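Local coordinates for type II secretion system protein H (Vibrio cholerae, PDB 2QV8) that serves as a minor pseudopilin in the pseudopilus tip complex, which is critical for recognising and binding substrates of type II secretion, the pathway that exports toxins and proteases, at residues Pro122-Ile127 with Gln137-Ala142. Sequence-based numbering, arbitrary orientation. Where two conformers were deposited one is given.
Sequences PFTLSI and QWRVTA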
loop_
_atom_site.group_PDB
_atom_site.type_symbol
_atom_site.label_atom_id
_atom_site.label_comp_id
_atom_site.label_asym_id
_atom_site.label_seq_id
_atom_site.Cartn_x
_atom_site.Cartn_y
_atom_site.Cartn_z
ATOM N N PRO A 122 -0.672 -10.317 4.874
ATOM C CA PRO A 122 -1.969 -10.376 4.155
ATOM C C PRO A 122 -2.771 -9.068 4.282
ATOM O O PRO A 122 -2.962 -8.563 5.369
ATOM C CB PRO A 122 -2.681 -11.535 4.809
ATOM C CG PRO A 122 -1.584 -12.381 5.418
ATOM C CD PRO A 122 -0.541 -11.417 5.852
ATOM N N PHE A 123 -3.221 -8.525 3.164
ATOM C CA PHE A 123 -3.912 -7.249 3.174
ATOM C C PHE A 123 -4.674 -7.071 1.849
ATOM O O PHE A 123 -4.485 -7.835 0.880
ATOM C CB PHE A 123 -2.893 -6.079 3.324
ATOM C CG PHE A 123 -2.202 -5.753 2.029
ATOM C CD1 PHE A 123 -1.119 -6.487 1.603
ATOM C CD2 PHE A 123 -2.684 -4.729 1.211
ATOM C CE1 PHE A 123 -0.542 -6.207 0.384
ATOM C CE2 PHE A 123 -2.116 -4.477 -0.007
ATOM C CZ PHE A 123 -1.049 -5.219 -0.418
ATOM N N THR A 124 -5.517 -6.030 1.827
ATOM C CA THR A 124 -6.180 -5.523 0.605
ATOM C C THR A 124 -6.078 -4.008 0.643
ATOM O O THR A 124 -6.407 -3.391 1.643
ATOM C CB THR A 124 -7.689 -5.908 0.548
ATOM O OG1 THR A 124 -7.817 -7.314 0.539
ATOM C CG2 THR A 124 -8.367 -5.361 -0.723
ATOM N N LEU A 125 -5.586 -3.405 -0.436
ATOM C CA LEU A 125 -5.614 -1.965 -0.607
ATOM C C LEU A 125 -6.640 -1.659 -1.708
ATOM O O LEU A 125 -6.612 -2.272 -2.745
ATOM C CB LEU A 125 -4.245 -1.468 -1.022
ATOM C CG LEU A 125 -4.246 0.040 -1.367
ATOM C CD1 LEU A 125 -4.264 0.965 -0.113
ATOM C CD2 LEU A 125 -3.177 0.477 -2.344
ATOM N N SER A 126 -7.502 -0.686 -1.481
ATOM C CA SER A 126 -8.548 -0.329 -2.432
ATOM C C SER A 126 -8.312 1.108 -2.836
ATOM O O SER A 126 -8.005 1.973 -1.981
ATOM C CB SER A 126 -9.921 -0.536 -1.799
ATOM O OG SER A 126 -10.957 -0.036 -2.618
ATOM N N ILE A 127 -8.349 1.342 -4.150
ATOM C CA ILE A 127 -8.242 2.675 -4.716
ATOM C C ILE A 127 -9.482 3.030 -5.513
ATOM O O ILE A 127 -9.980 2.214 -6.313
ATOM C CB ILE A 127 -6.977 2.839 -5.560
ATOM C CG1 ILE A 127 -5.748 2.445 -4.727
ATOM C CG2 ILE A 127 -6.876 4.290 -6.117
ATOM C CD1 ILE A 127 -4.431 2.342 -5.541
ATOM N N GLN A 137 -13.722 -2.315 -5.294
ATOM C CA GLN A 137 -13.113 -1.363 -6.212
ATOM C C GLN A 137 -11.866 -1.931 -6.873
ATOM O O GLN A 137 -11.610 -3.130 -6.787
ATOM C CB GLN A 137 -12.752 -0.062 -5.439
ATOM C CG GLN A 137 -13.929 0.697 -4.833
ATOM C CD GLN A 137 -14.800 1.452 -5.851
ATOM O OE1 GLN A 137 -14.579 1.378 -7.052
ATOM N NE2 GLN A 137 -15.774 2.240 -5.344
ATOM N N TRP A 138 -11.062 -1.093 -7.528
ATOM C CA TRP A 138 -9.748 -1.514 -7.938
ATOM C C TRP A 138 -8.968 -1.856 -6.665
ATOM O O TRP A 138 -8.952 -1.065 -5.734
ATOM C CB TRP A 138 -9.034 -0.441 -8.764
ATOM C CG TRP A 138 -9.427 -0.463 -10.189
ATOM C CD1 TRP A 138 -10.300 0.374 -10.810
ATOM C CD2 TRP A 138 -8.967 -1.383 -11.183
ATOM N NE1 TRP A 138 -10.416 0.034 -12.130
ATOM C CE2 TRP A 138 -9.599 -1.036 -12.392
ATOM C CE3 TRP A 138 -8.080 -2.454 -11.173
ATOM C CZ2 TRP A 138 -9.389 -1.737 -13.569
ATOM C CZ3 TRP A 138 -7.860 -3.157 -12.375
ATOM C CH2 TRP A 138 -8.507 -2.787 -13.544
ATOM N N ARG A 139 -8.401 -3.067 -6.596
ATOM C CA ARG A 139 -7.743 -3.538 -5.377
ATOM C C ARG A 139 -6.410 -4.228 -5.671
ATOM O O ARG A 139 -6.239 -4.865 -6.706
ATOM C CB ARG A 139 -8.617 -4.546 -4.651
ATOM C CG ARG A 139 -9.746 -3.963 -3.839
ATOM C CD ARG A 139 -10.876 -4.930 -3.687
ATOM N NE ARG A 139 -11.533 -5.137 -4.954
ATOM C CZ ARG A 139 -12.206 -6.214 -5.331
ATOM N NH1 ARG A 139 -12.368 -7.261 -4.534
ATOM N NH2 ARG A 139 -12.737 -6.221 -6.535
ATOM N N VAL A 140 -5.485 -4.133 -4.735
ATOM C CA VAL A 140 -4.291 -4.930 -4.770
ATOM C C VAL A 140 -4.303 -5.693 -3.445
ATOM O O VAL A 140 -4.498 -5.086 -2.391
ATOM C CB VAL A 140 -3.004 -4.092 -4.900
ATOM C CG1 VAL A 140 -1.752 -5.039 -4.733
ATOM C CG2 VAL A 140 -2.989 -3.268 -6.237
ATOM N N THR A 141 -4.052 -6.997 -3.510
ATOM C CA THR A 141 -4.129 -7.841 -2.322
ATOM C C THR A 141 -2.943 -8.796 -2.247
ATOM O O THR A 141 -2.437 -9.242 -3.261
ATOM C CB THR A 141 -5.461 -8.626 -2.276
ATOM O OG1 THR A 141 -5.626 -9.234 -0.996
ATOM C CG2 THR A 141 -5.543 -9.697 -3.391
ATOM N N ALA A 142 -2.492 -9.071 -1.021
ATOM C CA ALA A 142 -1.541 -10.157 -0.785
ATOM C C ALA A 142 -2.366 -11.166 0.011
ATOM O O ALA A 142 -2.919 -10.869 1.077
ATOM C CB ALA A 142 -0.310 -9.701 -0.027
#
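Phe123-Ile127 and Trp138-Ala142 run antiparallel as the two arms of a beta hairpin, with Phe123-Ala142 and Leu125-Val140 as hydrogen-bonded pairs and the non-hydrogen-bonded pairs Thr124-Thr141, between them, and Ser126-Arg139, just beyond Leu125-Val140. The bond from Leu125 N to Val140 O is 2.8 Å long and almost straight (176°). Phe123 O accepts from Ala142 N and, in one of the two conformers of Thr141, also from Thr141 OG1 at 2.6 Å, from the opposite face of its carbonyl plane; this second grip may not be constant. Alternating side chains then give the hairpin two unlike surfaces. On the apolar one, chi1 of 79° sets CG of Phe123 between its own backbone N and carbonyl carbon, and the ring reaches across to the partner strand. One face of the ring lies over Ala142 N and Thr141 CA, and Phe123 CE1 comes to 3.5 Å from Ala142 CB. On the more polar surface, Thr124 and Arg139 lie side by side, with CG2 of Thr124 3.7 Å from Arg139 CG. A bend at chi3 turns the guanidinium back so that Arg139 NE donates to Gln137 O at 2.7 Å, while NH2 also bonds to Glu155 O. Ser126 OG, against Gln137 CB, bonds to Pro134 O in the connecting loop. Strands 68-74 and 148-151 flank the hairpin in a four-stranded antiparallel sheet, whose apolar surface packs Phe123 on Leu14, and Leu125 and Val140 on Phe10, of the long N-terminal helix 2-24, as in the pilin fold.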